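Local coordinates for envelope glycoprotein (Bourbon virus, PDB 5ZKX) that probably drives fusion of the viral envelope with a host membrane as a trimeric class III fusion glycoprotein, captured here in its postfusion form, at residues 332-337 with 342-347; 165-170 with 181-186. All coordinates share one frame; numbering follows the deposited sequence.

Contact 1: residues 332-337 with 342-347; sequences RLIGAL and MASKFI
Just beyond the long helix 284-329, a short helix folds back on the first strand of the beta hairpin 342-346/352-356, setting Arg-332, just before that helix, and Gly-335, in its first turn, against Met-342. The long Arg-332 side chain leaves the other segment at first, then bends at chi2 and chi3 (-62° and -52°) and returns. Its NE donates to Met-342 O at 2.9 Å, a bent bond (134° at the hydrogen) that comes from above the carbonyl plane. Water 1 lies in the guanidinium plane at its edge and accepts from Arg-332 NH2 and from Met-342 N. Water 3 accepts from Gly-335 N and donates to Met-342 O, giving that carbonyl a second grip. Water 2 accepts from Ile-334 N and is also hydrogen-bonded to Ser-344 OG (3.0 Å each).

Glycine suits position 335 because any CB there would run into Met-342 O; even so, Met-342 CG lies 3.6 Å from Gly-335 CA. Deeper in, the extended end of Ile-334 reaches along the strand, its CD1 4.0 Å from Ser-344 CB and 4.3 Å from Phe-346 CZ. Phe-346 also makes a cation-pi contact with Lys-328, and Phe-15 of a second subunit packs on Ile-334. A short helix laid on a beta hairpin at the end of the trimer's long helix is consistent with a postfusion class III fold.

Contact 2: residues 165-170 with 181-186; sequences IVMPNG and TFWTDG
Trp-183 of strand 182-185 meets Ile-165 and Met-167 where the end of one antiparallel sheet and the turn after it meet another sheet through side chains alone. Ile-165 is near the end of strand 162-166, the middle strand of a three-stranded sheet, whereas Trp-183 belongs to the larger, branched sheet. The backbones stay well apart, with Ile-165 CA 10.2 Å from Thr-181 CA, and no hydrogen bond crosses; side chains approaching from opposite directions span the distance, the indole most of it.

The tight part is the six-membered ring of the indole. Ile-165 puts its terminal methyl CD1 3.6 Å from Trp-183 CZ3 and almost as near to CH2. Met-167 adds CE, 3.8 Å from Trp-183 CZ2. Both methyls come in obliquely. A beta-branched isoleucine is well suited to a buried strand and still carries a methyl far enough out to touch the ring, while the unbranched methionine can fold to fit: bent at chi2 (-70°), it swings CE back to the indole. Trp-183 is wide enough to serve both. Its CG lies between the backbone N and the carbonyl carbon (chi1 81°), which projects the ring toward the other sheet. Stacking on Tyr-190 and a cation-pi contact with Arg-173 further hold the indole in place.

Past Met-167 nothing reaches across to 181-186, although Pro-168, like Met-167, touches Trp-424 of helix 422-437. The chain turns away through a type I beta turn from Met-167 to Gly-170, and Asn-169 at its corner is exposed, as are Asp-185 and Gly-186 opposite. Proline suits position 168, its phi of -60° being what the ring prefers. Glycine readily adopts the positive phi needed at the turn's end, where Gly-170 N donates to Met-167 O at 3.0 Å.

How the contacts relate
From the N terminus, contact 2 comes first: it closes a loop of ten residues that holds strand 172-174, and ties the middle strand of a three-stranded sheet to the larger branched sheet. The chain then passes through further strands and runs along helix 284-329 before contact 1 closes a loop of only four residues, joining a short helix to the strand that follows it. The two are in series and neither nest nor cross. They lie on opposite sides of the chain's centre, and the centres of contact 1 and contact 2 are about 83 Å apart. Contact 1 is touched by both other subunits, whereas no other chain touches the segments of contact 2.

Contact 1: residues 332-337 with 342-347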
# COMPACT_ATOMS: atom_id res chain seq x y z
N ARG A 332 -45.42 -27.12 -36.13
CA ARG A 332 -44.19 -26.66 -36.77
C ARG A 332 -43.37 -25.75 -35.87
O ARG A 332 -42.28 -25.32 -36.27
CB ARG A 332 -44.52 -25.92 -38.07
CG ARG A 332 -45.22 -26.78 -39.11
CD ARG A 332 -44.35 -27.95 -39.52
NE ARG A 332 -43.02 -27.52 -39.94
CZ ARG A 332 -42.73 -27.04 -41.14
NH1 ARG A 332 -43.68 -26.93 -42.06
NH2 ARG A 332 -41.49 -26.66 -41.43
N LEU A 333 -43.85 -25.46 -34.66
CA LEU A 333 -43.19 -24.48 -33.79
C LEU A 333 -41.83 -24.98 -33.32
O LEU A 333 -40.83 -24.26 -33.40
CB LEU A 333 -44.09 -24.16 -32.60
CG LEU A 333 -43.45 -23.38 -31.45
CD1 LEU A 333 -43.12 -21.96 -31.88
CD2 LEU A 333 -44.36 -23.38 -30.24
N ILE A 334 -41.78 -26.22 -32.83
CA ILE A 334 -40.53 -26.77 -32.31
C ILE A 334 -39.45 -26.76 -33.39
O ILE A 334 -38.27 -26.53 -33.12
CB ILE A 334 -40.76 -28.18 -31.75
CG1 ILE A 334 -41.63 -28.10 -30.49
CG2 ILE A 334 -39.45 -28.88 -31.44
CD1 ILE A 334 -41.94 -29.44 -29.88
N GLY A 335 -39.85 -26.99 -34.65
CA GLY A 335 -38.89 -26.90 -35.73
C GLY A 335 -38.40 -25.48 -35.97
O GLY A 335 -37.23 -25.27 -36.33
N ALA A 336 -39.27 -24.49 -35.77
CA ALA A 336 -38.85 -23.10 -35.91
C ALA A 336 -37.93 -22.68 -34.78
O ALA A 336 -36.99 -21.90 -34.99
CB ALA A 336 -40.08 -22.19 -35.98
N LEU A 337 -38.18 -23.18 -33.57
CA LEU A 337 -37.28 -22.91 -32.45
C LEU A 337 -35.91 -23.54 -32.68
O LEU A 337 -34.88 -22.93 -32.37
CB LEU A 337 -37.89 -23.42 -31.15
CG LEU A 337 -39.27 -22.84 -30.82
CD1 LEU A 337 -39.85 -23.53 -29.61
CD2 LEU A 337 -39.18 -21.34 -30.60
N MET A 342 -39.22 -29.32 -39.32
CA MET A 342 -39.77 -30.55 -38.78
C MET A 342 -41.17 -30.28 -38.25
O MET A 342 -41.56 -29.13 -38.01
CB MET A 342 -38.88 -31.13 -37.67
CG MET A 342 -39.05 -30.43 -36.33
SD MET A 342 -38.09 -31.17 -34.99
CE MET A 342 -36.60 -31.68 -35.83
N ALA A 343 -41.92 -31.37 -38.06
CA ALA A 343 -43.23 -31.33 -37.43
C ALA A 343 -43.23 -32.21 -36.19
O ALA A 343 -42.57 -33.25 -36.15
CB ALA A 343 -44.34 -31.79 -38.39
N SER A 344 -43.97 -31.78 -35.17
CA SER A 344 -44.03 -32.47 -33.90
C SER A 344 -45.38 -33.17 -33.72
O SER A 344 -46.39 -32.75 -34.29
CB SER A 344 -43.81 -31.50 -32.73
OG SER A 344 -44.98 -30.75 -32.47
N LYS A 345 -45.37 -34.24 -32.93
CA LYS A 345 -46.59 -34.97 -32.59
C LYS A 345 -46.38 -35.60 -31.22
O LYS A 345 -45.52 -36.47 -31.06
CB LYS A 345 -46.91 -36.03 -33.64
CG LYS A 345 -48.25 -36.73 -33.44
CD LYS A 345 -48.78 -37.31 -34.75
CE LYS A 345 -50.10 -38.04 -34.54
NZ LYS A 345 -51.12 -37.18 -33.87
N PHE A 346 -47.16 -35.16 -30.24
CA PHE A 346 -46.98 -35.60 -28.86
C PHE A 346 -47.64 -36.95 -28.63
O PHE A 346 -48.81 -37.15 -28.98
CB PHE A 346 -47.53 -34.56 -27.89
CG PHE A 346 -46.62 -33.39 -27.68
CD1 PHE A 346 -45.90 -33.26 -26.51
CD2 PHE A 346 -46.50 -32.41 -28.66
CE1 PHE A 346 -45.06 -32.19 -26.31
CE2 PHE A 346 -45.66 -31.32 -28.46
CZ PHE A 346 -44.94 -31.21 -27.29
N ILE A 347 -46.89 -37.88 -28.04
CA ILE A 347 -47.42 -39.18 -27.65
C ILE A 347 -47.79 -39.14 -26.18
O ILE A 347 -48.15 -40.16 -25.58
CB ILE A 347 -46.41 -40.30 -27.93
CG1 ILE A 347 -45.22 -40.20 -26.97
CG2 ILE A 347 -45.96 -40.26 -29.37
CD1 ILE A 347 -44.40 -41.46 -26.88
O HOH W 1 -40.33 -26.54 -38.94
O HOH W 2 -44.22 -27.89 -32.86
O HOH W 3 -42.06 -29.01 -34.89

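Contact 2: residues 165-170 with 181-186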
# COMPACT_ATOMS: atom_id res chain seq x y z
N ILE A 165 6.15 22.79 -4.55
CA ILE A 165 7.00 21.64 -4.26
C ILE A 165 6.75 21.23 -2.82
O ILE A 165 6.76 22.07 -1.91
CB ILE A 165 8.48 21.96 -4.49
CG1 ILE A 165 8.68 22.58 -5.88
CG2 ILE A 165 9.32 20.69 -4.35
CD1 ILE A 165 9.94 23.40 -6.00
N VAL A 166 6.51 19.94 -2.61
CA VAL A 166 6.23 19.40 -1.28
C VAL A 166 7.53 18.84 -0.71
O VAL A 166 8.21 18.04 -1.36
CB VAL A 166 5.13 18.32 -1.33
CG1 VAL A 166 3.79 18.96 -1.64
CG2 VAL A 166 5.45 17.27 -2.39
N MET A 167 7.87 19.29 0.49
CA MET A 167 9.05 18.79 1.17
C MET A 167 8.72 17.50 1.92
O MET A 167 7.56 17.26 2.25
CB MET A 167 9.59 19.84 2.13
CG MET A 167 9.89 21.19 1.49
SD MET A 167 11.32 21.11 0.39
CE MET A 167 10.61 21.68 -1.15
N PRO A 168 9.71 16.65 2.17
CA PRO A 168 9.44 15.43 2.94
C PRO A 168 8.90 15.70 4.34
O PRO A 168 8.22 14.84 4.90
CB PRO A 168 10.81 14.73 2.98
CG PRO A 168 11.49 15.20 1.73
CD PRO A 168 11.05 16.63 1.54
N ASN A 169 9.18 16.87 4.92
CA ASN A 169 8.66 17.18 6.24
C ASN A 169 7.21 17.66 6.21
O ASN A 169 6.62 17.87 7.28
CB ASN A 169 9.53 18.23 6.93
CG ASN A 169 9.56 19.55 6.18
OD1 ASN A 169 8.88 19.73 5.18
ND2 ASN A 169 10.37 20.49 6.67
N GLY A 170 6.63 17.84 5.03
CA GLY A 170 5.28 18.33 4.88
C GLY A 170 5.18 19.77 4.45
O GLY A 170 4.13 20.19 3.95
N THR A 181 12.65 28.67 -10.37
CA THR A 181 12.63 28.70 -8.91
C THR A 181 13.91 28.09 -8.32
O THR A 181 14.24 26.93 -8.58
CB THR A 181 11.39 27.97 -8.38
OG1 THR A 181 11.44 27.91 -6.94
CG2 THR A 181 11.30 26.57 -8.93
N PHE A 182 14.62 28.91 -7.55
CA PHE A 182 15.88 28.54 -6.91
C PHE A 182 15.81 28.89 -5.43
O PHE A 182 15.18 29.88 -5.05
CB PHE A 182 17.07 29.26 -7.58
CG PHE A 182 18.34 29.23 -6.78
CD1 PHE A 182 19.21 28.16 -6.88
CD2 PHE A 182 18.68 30.28 -5.94
CE1 PHE A 182 20.39 28.13 -6.15
CE2 PHE A 182 19.85 30.25 -5.21
CZ PHE A 182 20.71 29.18 -5.32
N TRP A 183 16.45 28.08 -4.59
CA TRP A 183 16.51 28.39 -3.17
C TRP A 183 17.65 27.60 -2.53
O TRP A 183 18.25 26.71 -3.13
CB TRP A 183 15.17 28.12 -2.47
CG TRP A 183 14.90 26.70 -2.10
CD1 TRP A 183 15.20 26.09 -0.92
CD2 TRP A 183 14.25 25.71 -2.91
NE1 TRP A 183 14.78 24.78 -0.94
CE2 TRP A 183 14.19 24.52 -2.15
CE3 TRP A 183 13.70 25.72 -4.20
CZ2 TRP A 183 13.62 23.35 -2.64
CZ3 TRP A 183 13.14 24.55 -4.68
CH2 TRP A 183 13.10 23.39 -3.91
N THR A 184 17.92 27.95 -1.27
CA THR A 184 19.06 27.45 -0.53
C THR A 184 18.62 27.08 0.88
O THR A 184 17.89 27.84 1.52
CB THR A 184 20.18 28.50 -0.48
OG1 THR A 184 20.92 28.48 -1.71
CG2 THR A 184 21.13 28.24 0.67
N ASP A 185 19.05 25.92 1.36
CA ASP A 185 18.75 25.47 2.72
C ASP A 185 20.00 24.83 3.30
O ASP A 185 20.31 23.67 2.99
CB ASP A 185 17.57 24.50 2.75
CG ASP A 185 16.96 24.34 4.13
OD1 ASP A 185 17.64 24.65 5.13
OD2 ASP A 185 15.79 23.91 4.23
N GLY A 186 20.72 25.57 4.13
CA GLY A 186 21.92 25.04 4.75
C GLY A 186 22.98 24.70 3.72
O GLY A 186 23.46 25.57 2.98